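PDB 4MR0: plasmin and fibronectin-binding protein A from Streptococcus pneumoniae, which acts as a surface adhesin and invasin that binds human fibronectin, plasmin, plasminogen and serum albumin. Local coordinates for residues G549-V554 with Y560-N565; I471-K476 with Q480-L485; Q133-A138 with V151-G156. All coordinates share one frame; numbering follows the deposited sequence.

Contact 1: G549-V554 with Y560-N565; sequences GNFNIV and YKIVTN
Strands 551-554 and 560-564 run antiparallel, 4.5 Å apart at closest approach, with 148° between their directions, as the two arms of a beta hairpin. Asn552 and Val563 form one hydrogen-bonded pair: Asn552 N donates to Val563 O at 2.7 Å, and Val563 N returns the bond to Asn552 O at 2.8 Å. Nearer the turn, Val554 and Lys561 make a second, looser pair; Lys561 N bonds to Val554 O at 3.2 Å, but the reverse bond is weak. On one face Phe551 and Ile562 meet: CG1 of Ile562 lies 3.4 Å from CE2 of Phe551, set obliquely to the ring. The ring stands there because its CG sits between the backbone N and the carbonyl carbon (chi1 58°). On the other face the gamma carbon of Lys561 rests on CG2 of Val554 at 3.5 Å, while its ammonium end leads off. At the open end Asn565 reaches back across the hairpin. Its ND2 gives a straight bond (170°) to OD1 of Asn550 at 3.0 Å, arriving from above the carbonyl plane with the two amides nearly perpendicular, and a weak, bent one to OD1 of Asn552. Asn565 is poorly ordered, so this bridge is less certain than the backbone bonds. The chemistry implies a hairpin tied to the body of the fold through both arms: residues 550-553 to strand 515-523, by the amides of Asn550 (to Asn520) and Asn552 (to Asn519) and backbone bonding of Ile553 with Val517, and Tyr560 to Gly513 O and, edge-to-face, Phe532.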
loop_
_atom_site.group_PDB
_atom_site.type_symbol
_atom_site.label_atom_id
_atom_site.label_comp_id
_atom_site.label_asym_id
_atom_site.label_seq_id
_atom_site.Cartn_x
_atom_site.Cartn_y
_atom_site.Cartn_z
ATOM N N GLY A 549 -4.089 -30.796 15.797
ATOM C CA GLY A 549 -3.739 -30.090 17.016
ATOM C C GLY A 549 -2.536 -29.196 16.779
ATOM O O GLY A 549 -2.143 -28.957 15.634
ATOM N N ASN A 550 -1.948 -28.702 17.862
ATOM C CA ASN A 550 -0.789 -27.832 17.766
ATOM C C ASN A 550 0.485 -28.674 17.745
ATOM O O ASN A 550 0.632 -29.623 18.517
ATOM C CB ASN A 550 -0.755 -26.884 18.963
ATOM C CG ASN A 550 0.145 -25.684 18.735
ATOM O OD1 ASN A 550 1.041 -25.713 17.887
ATOM N ND2 ASN A 550 -0.086 -24.621 19.501
ATOM N N PHE A 551 1.396 -28.333 16.845
ATOM C CA PHE A 551 2.667 -29.037 16.738
ATOM C C PHE A 551 3.668 -28.160 16.014
ATOM O O PHE A 551 3.325 -27.076 15.540
ATOM C CB PHE A 551 2.517 -30.369 15.990
ATOM C CG PHE A 551 1.954 -30.238 14.600
ATOM C CD1 PHE A 551 0.581 -30.136 14.397
ATOM C CD2 PHE A 551 2.799 -30.237 13.489
ATOM C CE1 PHE A 551 0.056 -30.032 13.109
ATOM C CE2 PHE A 551 2.285 -30.132 12.198
ATOM C CZ PHE A 551 0.910 -30.032 12.006
ATOM N N ASN A 552 4.909 -28.623 15.938
ATOM C CA ASN A 552 5.938 -27.864 15.261
ATOM C C ASN A 552 6.474 -28.626 14.067
ATOM O O ASN A 552 6.335 -29.845 13.971
ATOM C CB ASN A 552 7.088 -27.533 16.217
ATOM C CG ASN A 552 6.647 -26.671 17.386
ATOM O OD1 ASN A 552 5.741 -25.842 17.258
ATOM N ND2 ASN A 552 7.302 -26.849 18.533
ATOM N N ILE A 553 7.069 -27.885 13.146
ATOM C CA ILE A 553 7.660 -28.471 11.961
ATOM C C ILE A 553 9.077 -27.945 11.899
ATOM O O ILE A 553 9.316 -26.762 12.134
ATOM C CB ILE A 553 6.935 -28.033 10.680
ATOM C CG1 ILE A 553 5.465 -28.453 10.744
ATOM C CG2 ILE A 553 7.631 -28.637 9.464
ATOM C CD1 ILE A 553 4.629 -27.917 9.598
ATOM N N VAL A 554 10.017 -28.828 11.598
ATOM C CA VAL A 554 11.406 -28.430 11.489
ATOM C C VAL A 554 11.972 -29.147 10.286
ATOM O O VAL A 554 11.423 -30.158 9.842
ATOM C CB VAL A 554 12.222 -28.823 12.750
ATOM C CG1 VAL A 554 11.539 -28.281 13.996
ATOM C CG2 VAL A 554 12.372 -30.337 12.838
ATOM N N TYR A 560 11.625 -32.949 6.421
ATOM C CA TYR A 560 10.697 -32.381 7.394
ATOM C C TYR A 560 10.236 -33.399 8.430
ATOM O O TYR A 560 10.203 -34.601 8.167
ATOM C CB TYR A 560 9.457 -31.831 6.687
ATOM C CG TYR A 560 9.760 -30.931 5.517
ATOM C CD1 TYR A 560 10.373 -29.692 5.701
ATOM C CD2 TYR A 560 9.444 -31.326 4.217
ATOM C CE1 TYR A 560 10.663 -28.869 4.618
ATOM C CE2 TYR A 560 9.730 -30.514 3.128
ATOM C CZ TYR A 560 10.339 -29.288 3.335
ATOM O OH TYR A 560 10.622 -28.484 2.259
ATOM N N LYS A 561 9.859 -32.904 9.603
ATOM C CA LYS A 561 9.381 -33.766 10.670
ATOM C C LYS A 561 8.538 -33.003 11.682
ATOM O O LYS A 561 8.896 -31.897 12.096
ATOM C CB LYS A 561 10.567 -34.448 11.362
ATOM C CG LYS A 561 11.775 -33.550 11.574
ATOM C CD LYS A 561 12.981 -34.345 12.062
ATOM C CE LYS A 561 12.710 -34.999 13.414
ATOM N NZ LYS A 561 13.907 -35.714 13.942
ATOM N N ILE A 562 7.402 -33.589 12.054
ATOM C CA ILE A 562 6.508 -32.979 13.030
ATOM C C ILE A 562 7.048 -33.244 14.426
ATOM O O ILE A 562 7.465 -34.357 14.742
ATOM C CB ILE A 562 5.064 -33.549 12.940
ATOM C CG1 ILE A 562 4.279 -32.846 11.830
ATOM C CG2 ILE A 562 4.330 -33.341 14.261
ATOM C CD1 ILE A 562 4.767 -33.134 10.444
ATOM N N VAL A 563 7.041 -32.210 15.256
ATOM C CA VAL A 563 7.527 -32.324 16.619
ATOM C C VAL A 563 6.447 -31.826 17.569
ATOM O O VAL A 563 5.775 -30.834 17.293
ATOM C CB VAL A 563 8.813 -31.493 16.822
ATOM C CG1 VAL A 563 9.315 -31.650 18.247
ATOM C CG2 VAL A 563 9.879 -31.937 15.828
ATOM N N THR A 564 6.280 -32.525 18.685
ATOM C CA THR A 564 5.274 -32.160 19.671
ATOM C C THR A 564 5.649 -30.949 20.514
ATOM O O THR A 564 6.811 -30.758 20.881
ATOM C CB THR A 564 4.980 -33.348 20.628
ATOM O OG1 THR A 564 4.098 -34.276 19.983
ATOM C CG2 THR A 564 4.343 -32.861 21.925
ATOM N N ASN A 565 4.644 -30.125 20.795
ATOM C CA ASN A 565 4.790 -28.945 21.640
ATOM C C ASN A 565 3.486 -28.950 22.428
ATOM O O ASN A 565 2.409 -29.098 21.845
ATOM C CB ASN A 565 4.937 -27.655 20.802
ATOM C CG ASN A 565 3.614 -27.142 20.245
ATOM O OD1 ASN A 565 2.686 -26.833 20.993
ATOM N ND2 ASN A 565 3.534 -27.028 18.924
#

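Contact 2: I471-K476 with Q480-L485; sequences INNNSK and QPNIEL
Ile471 and Ile483 make the tight part of this contact, the delta carbon of Ile471 pressing on CG1 of Ile483 at 3.5 Å, closer than usual for two carbons. In Ile471 the chain to CD1 is extended (chi2 179°), which carries the methyl across to its partner at an oblique angle. Its other branch, CG2, lies alongside the Asn482 side chain, the two running in opposite senses. Next inward-facing along the strand is Asn473, and its CB lies against that same side chain, whose amide plane stands 74° from that of Asn473. Toward the loop side the fit opens out. OD1 of Asn473 turns back on its own segment, accepting from Ser475 N at 3.0 Å, which makes an Asx turn, and also from Ser475 OG at 2.8 Å; the two donors together fix the amide's rotation. At and beyond the turn the segments part: Asn474 and Lys476 are exposed, and Pro481 points away from the first segment to touch Val507. Ile483 meanwhile packs on Ile506 and Ile471 on Ala447, from neighbouring strands. Both segments belong to one PbH1 repeat, and inward-facing isoleucines with asparagine at the corner between strands are in keeping with a turn of a right-handed parallel beta-helix.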
loop_
_atom_site.group_PDB
_atom_site.type_symbol
_atom_site.label_atom_id
_atom_site.label_comp_id
_atom_site.label_asym_id
_atom_site.label_seq_id
_atom_site.Cartn_x
_atom_site.Cartn_y
_atom_site.Cartn_z
ATOM N N ILE A 471 -3.819 -12.714 15.630
ATOM C CA ILE A 471 -5.011 -12.698 14.811
ATOM C C ILE A 471 -6.261 -12.969 15.644
ATOM O O ILE A 471 -6.406 -14.036 16.237
ATOM C CB ILE A 471 -4.912 -13.755 13.693
ATOM C CG1 ILE A 471 -3.708 -13.442 12.798
ATOM C CG2 ILE A 471 -6.209 -13.789 12.878
ATOM C CD1 ILE A 471 -3.494 -14.438 11.664
ATOM N N ASN A 472 -7.152 -11.986 15.697
ATOM C CA ASN A 472 -8.406 -12.123 16.429
ATOM C C ASN A 472 -9.530 -12.230 15.404
ATOM O O ASN A 472 -10.075 -11.222 14.952
ATOM C CB ASN A 472 -8.638 -10.907 17.331
ATOM C CG ASN A 472 -7.545 -10.732 18.361
ATOM O OD1 ASN A 472 -7.240 -11.656 19.116
ATOM N ND2 ASN A 472 -6.950 -9.544 18.403
ATOM N N ASN A 473 -9.862 -13.458 15.026
ATOM C CA ASN A 473 -10.910 -13.685 14.047
ATOM C C ASN A 473 -12.213 -14.161 14.694
ATOM O O ASN A 473 -12.321 -15.317 15.111
ATOM C CB ASN A 473 -10.452 -14.719 13.009
ATOM C CG ASN A 473 -11.372 -14.776 11.796
ATOM O OD1 ASN A 473 -12.507 -14.296 11.843
ATOM N ND2 ASN A 473 -10.890 -15.371 10.709
ATOM N N ASN A 474 -13.196 -13.269 14.790
ATOM C CA ASN A 474 -14.489 -13.648 15.356
ATOM C C ASN A 474 -15.597 -13.560 14.320
ATOM O O ASN A 474 -16.754 -13.293 14.653
ATOM C CB ASN A 474 -14.858 -12.793 16.573
ATOM C CG ASN A 474 -14.219 -11.431 16.550
ATOM O OD1 ASN A 474 -13.139 -11.232 17.111
ATOM N ND2 ASN A 474 -14.875 -10.481 15.896
ATOM N N SER A 475 -15.236 -13.784 13.061
ATOM C CA SER A 475 -16.207 -13.760 11.978
ATOM C C SER A 475 -17.006 -15.052 12.091
ATOM O O SER A 475 -16.499 -16.047 12.610
ATOM C CB SER A 475 -15.497 -13.712 10.625
ATOM O OG SER A 475 -14.785 -14.912 10.382
ATOM N N LYS A 476 -18.246 -15.047 11.613
ATOM C CA LYS A 476 -19.073 -16.246 11.675
ATOM C C LYS A 476 -18.917 -17.129 10.446
ATOM O O LYS A 476 -19.059 -16.672 9.311
ATOM C CB LYS A 476 -20.547 -15.876 11.880
ATOM C CG LYS A 476 -20.985 -15.975 13.345
ATOM C CD LYS A 476 -22.197 -15.092 13.637
ATOM C CE LYS A 476 -23.512 -15.719 13.175
ATOM N NZ LYS A 476 -24.580 -14.661 13.135
ATOM N N GLN A 480 -12.156 -19.267 4.845
ATOM C CA GLN A 480 -10.784 -19.585 4.458
ATOM C C GLN A 480 -9.851 -19.503 5.662
ATOM O O GLN A 480 -10.238 -19.017 6.727
ATOM C CB GLN A 480 -10.292 -18.651 3.340
ATOM C CG GLN A 480 -10.082 -17.208 3.749
ATOM C CD GLN A 480 -11.377 -16.515 4.089
ATOM O OE1 GLN A 480 -11.575 -16.070 5.218
ATOM N NE2 GLN A 480 -12.274 -16.421 3.111
ATOM N N PRO A 481 -8.607 -19.982 5.505
ATOM C CA PRO A 481 -7.604 -19.975 6.579
ATOM C C PRO A 481 -7.214 -18.575 7.046
ATOM O O PRO A 481 -7.438 -17.586 6.344
ATOM C CB PRO A 481 -6.419 -20.708 5.951
ATOM C CG PRO A 481 -7.046 -21.557 4.879
ATOM C CD PRO A 481 -8.062 -20.621 4.297
ATOM N N ASN A 482 -6.626 -18.503 8.238
ATOM C CA ASN A 482 -6.185 -17.231 8.795
ATOM C C ASN A 482 -4.836 -16.859 8.186
ATOM O O ASN A 482 -4.583 -15.694 7.875
ATOM C CB ASN A 482 -6.064 -17.326 10.316
ATOM C CG ASN A 482 -7.412 -17.261 11.018
ATOM O OD1 ASN A 482 -7.803 -18.189 11.735
ATOM N ND2 ASN A 482 -8.129 -16.160 10.818
ATOM N N ILE A 483 -3.979 -17.858 8.002
ATOM C CA ILE A 483 -2.654 -17.638 7.431
ATOM C C ILE A 483 -2.363 -18.659 6.337
ATOM O O ILE A 483 -2.335 -19.868 6.592
ATOM C CB ILE A 483 -1.558 -17.750 8.513
ATOM C CG1 ILE A 483 -1.801 -16.703 9.603
ATOM C CG2 ILE A 483 -0.170 -17.581 7.878
ATOM C CD1 ILE A 483 -0.836 -16.793 10.766
ATOM N N GLU A 484 -2.140 -18.164 5.123
ATOM C CA GLU A 484 -1.847 -19.017 3.983
ATOM C C GLU A 484 -0.456 -18.760 3.421
ATOM O O GLU A 484 -0.085 -17.621 3.134
ATOM C CB GLU A 484 -2.877 -18.809 2.868
ATOM C CG GLU A 484 -2.381 -19.285 1.504
ATOM C CD GLU A 484 -3.368 -19.030 0.383
ATOM O OE1 GLU A 484 -3.953 -17.923 0.335
ATOM O OE2 GLU A 484 -3.547 -19.934 -0.462
ATOM N N LEU A 485 0.299 -19.838 3.258
ATOM C CA LEU A 485 1.644 -19.777 2.709
ATOM C C LEU A 485 1.645 -20.764 1.557
ATOM O O LEU A 485 1.607 -21.982 1.762
ATOM C CB LEU A 485 2.657 -20.160 3.785
ATOM C CG LEU A 485 2.607 -19.090 4.880
ATOM C CD1 LEU A 485 2.813 -19.692 6.243
ATOM C CD2 LEU A 485 3.639 -18.014 4.563
#

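Contact 3: Q133-A138 with V151-G156; sequences QAIQDA and VYFPEG
Ile135 on the helix meets Phe153 on the strand at the rim of its ring, CG2 of Ile135 lying 3.8 Å from CZ of Phe153 and near the ring plane. The other branch joins in, with CG1 of Ile135 at 3.9 Å and CD1 at 4.0 Å from CE2 of Phe153, so the isoleucine lies across that corner of the ring. The two side chains are roughly at right angles. Phe153 reaches its partner through its ring more than through its beta carbon: with CG anti to the carbonyl carbon (chi1 -71°), the far end of the ring swings to the helix. One turn along, Ala138 faces Val151, its methyl 4.0 Å from CG1 of Val151, while CG2 of Val151 touches the carbonyl oxygen of Ala138 at 3.8 Å. With only a methyl at Ala138, the valine comes close to the helix backbone. All four residues are buried, and the contact is apolar throughout apart from that carbonyl.

Around this first shell, Tyr158 sets its ring edge-to-face with that of Phe153 and also touches Ile135, while Leu172 lies against both Val151 and Phe153. Val118 touches the same two strand residues, and Tyr121 reaches Ala138. Backbone bonds join Val151 and Phe153 to Glu173, and Tyr152 to Leu116 and Val118. In the pectate lyase-like family region near the N-terminal end of the modelled chain, helix 132-143 is the connection in a beta-alpha-beta unit between strands 116-117 and 150-153, the latter lying parallel between 116-117 and 170-174.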
loop_
_atom_site.group_PDB
_atom_site.type_symbol
_atom_site.label_atom_id
_atom_site.label_comp_id
_atom_site.label_asym_id
_atom_site.label_seq_id
_atom_site.Cartn_x
_atom_site.Cartn_y
_atom_site.Cartn_z
ATOM N N GLN A 133 -0.314 29.435 -9.374
ATOM C CA GLN A 133 0.842 30.251 -9.741
ATOM C C GLN A 133 1.530 30.888 -8.540
ATOM O O GLN A 133 2.756 30.983 -8.505
ATOM C CB GLN A 133 0.445 31.342 -10.741
ATOM C CG GLN A 133 1.646 32.023 -11.398
ATOM C CD GLN A 133 2.526 31.044 -12.161
ATOM O OE1 GLN A 133 3.680 30.806 -11.798
ATOM N NE2 GLN A 133 1.981 30.472 -13.225
ATOM N N ALA A 134 0.745 31.333 -7.563
ATOM C CA ALA A 134 1.307 31.951 -6.367
ATOM C C ALA A 134 2.126 30.920 -5.595
ATOM O O ALA A 134 3.238 31.204 -5.138
ATOM C CB ALA A 134 0.187 32.506 -5.484
ATOM N N ILE A 135 1.562 29.726 -5.449
ATOM C CA ILE A 135 2.230 28.635 -4.750
ATOM C C ILE A 135 3.512 28.243 -5.495
ATOM O O ILE A 135 4.562 28.072 -4.889
ATOM C CB ILE A 135 1.285 27.409 -4.625
ATOM C CG1 ILE A 135 0.095 27.777 -3.735
ATOM C CG2 ILE A 135 2.039 26.206 -4.045
ATOM C CD1 ILE A 135 -1.085 26.810 -3.827
ATOM N N GLN A 136 3.431 28.127 -6.814
ATOM C CA GLN A 136 4.610 27.759 -7.592
ATOM C C GLN A 136 5.710 28.816 -7.469
ATOM O O GLN A 136 6.889 28.480 -7.355
ATOM C CB GLN A 136 4.241 27.568 -9.062
ATOM C CG GLN A 136 5.327 26.881 -9.888
ATOM C CD GLN A 136 5.682 25.493 -9.362
ATOM O OE1 GLN A 136 6.753 25.281 -8.785
ATOM N NE2 GLN A 136 4.777 24.544 -9.550
ATOM N N ASP A 137 5.330 30.091 -7.494
ATOM C CA ASP A 137 6.313 31.166 -7.373
ATOM C C ASP A 137 6.999 31.108 -6.009
ATOM O O ASP A 137 8.188 31.395 -5.889
ATOM C CB ASP A 137 5.649 32.541 -7.560
ATOM C CG ASP A 137 5.039 32.714 -8.943
ATOM O OD1 ASP A 137 5.578 32.137 -9.909
ATOM O OD2 ASP A 137 4.027 33.439 -9.066
ATOM N N ALA A 138 6.243 30.738 -4.982
ATOM C CA ALA A 138 6.795 30.633 -3.641
ATOM C C ALA A 138 7.840 29.526 -3.634
ATOM O O ALA A 138 8.954 29.708 -3.145
ATOM C CB ALA A 138 5.693 30.318 -2.639
ATOM N N VAL A 151 8.694 27.276 2.841
ATOM C CA VAL A 151 7.457 27.869 2.339
ATOM C C VAL A 151 6.345 27.575 3.347
ATOM O O VAL A 151 6.213 26.446 3.820
ATOM C CB VAL A 151 7.076 27.275 0.961
ATOM C CG1 VAL A 151 5.731 27.823 0.503
ATOM C CG2 VAL A 151 8.154 27.611 -0.063
ATOM N N TYR A 152 5.547 28.587 3.682
ATOM C CA TYR A 152 4.473 28.395 4.652
ATOM C C TYR A 152 3.081 28.659 4.085
ATOM O O TYR A 152 2.902 29.515 3.219
ATOM C CB TYR A 152 4.706 29.296 5.868
ATOM C CG TYR A 152 3.669 29.131 6.956
ATOM C CD1 TYR A 152 3.594 27.954 7.704
ATOM C CD2 TYR A 152 2.751 30.147 7.230
ATOM C CE1 TYR A 152 2.628 27.791 8.698
ATOM C CE2 TYR A 152 1.778 29.995 8.221
ATOM C CZ TYR A 152 1.723 28.817 8.949
ATOM O OH TYR A 152 0.754 28.661 9.916
ATOM N N PHE A 153 2.102 27.911 4.586
ATOM C CA PHE A 153 0.715 28.045 4.163
ATOM C C PHE A 153 -0.171 28.403 5.356
ATOM O O PHE A 153 -0.398 27.570 6.238
ATOM C CB PHE A 153 0.177 26.736 3.563
ATOM C CG PHE A 153 0.747 26.385 2.213
ATOM C CD1 PHE A 153 2.055 25.921 2.088
ATOM C CD2 PHE A 153 -0.043 26.479 1.072
ATOM C CE1 PHE A 153 2.569 25.552 0.841
ATOM C CE2 PHE A 153 0.458 26.112 -0.182
ATOM C CZ PHE A 153 1.762 25.648 -0.297
ATOM N N PRO A 154 -0.667 29.651 5.409
ATOM C CA PRO A 154 -1.537 30.096 6.504
ATOM C C PRO A 154 -2.897 29.400 6.392
ATOM O O PRO A 154 -3.187 28.754 5.384
ATOM C CB PRO A 154 -1.660 31.603 6.262
ATOM C CG PRO A 154 -0.352 31.946 5.596
ATOM C CD PRO A 154 -0.188 30.801 4.620
ATOM N N GLU A 155 -3.728 29.536 7.421
ATOM C CA GLU A 155 -5.056 28.935 7.405
ATOM C C GLU A 155 -5.763 29.355 6.124
ATOM O O GLU A 155 -5.605 30.489 5.666
ATOM C CB GLU A 155 -5.878 29.421 8.601
ATOM C CG GLU A 155 -7.264 28.806 8.668
ATOM C CD GLU A 155 -8.131 29.421 9.754
ATOM O OE1 GLU A 155 -7.584 29.785 10.821
ATOM O OE2 GLU A 155 -9.362 29.524 9.546
ATOM N N GLY A 156 -6.544 28.446 5.547
ATOM C CA GLY A 156 -7.259 28.765 4.326
ATOM C C GLY A 156 -7.432 27.578 3.405
ATOM O O GLY A 156 -7.030 26.463 3.730
#

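In the fold
The three contacts sample successive levels of one elongated fold. Contact 3 and contact 1 lie on opposite sides of the chain's centre, their own centres about 62 Å apart, whereas contact 2 is nearer the middle, about 21 Å from contact 1 between centres. Contacts 2 and 3 are buried and both reach strands of the long parallel array; one joins strands around a turn, the other a helix to a strand. Contact 3 is apolar side chains almost throughout, while contact 2 pairs isoleucines with buried asparagine amides. Contact 1 is only partly buried, and its backbone ladder sets it apart; asparagine amides occur in both contacts 1 and 2.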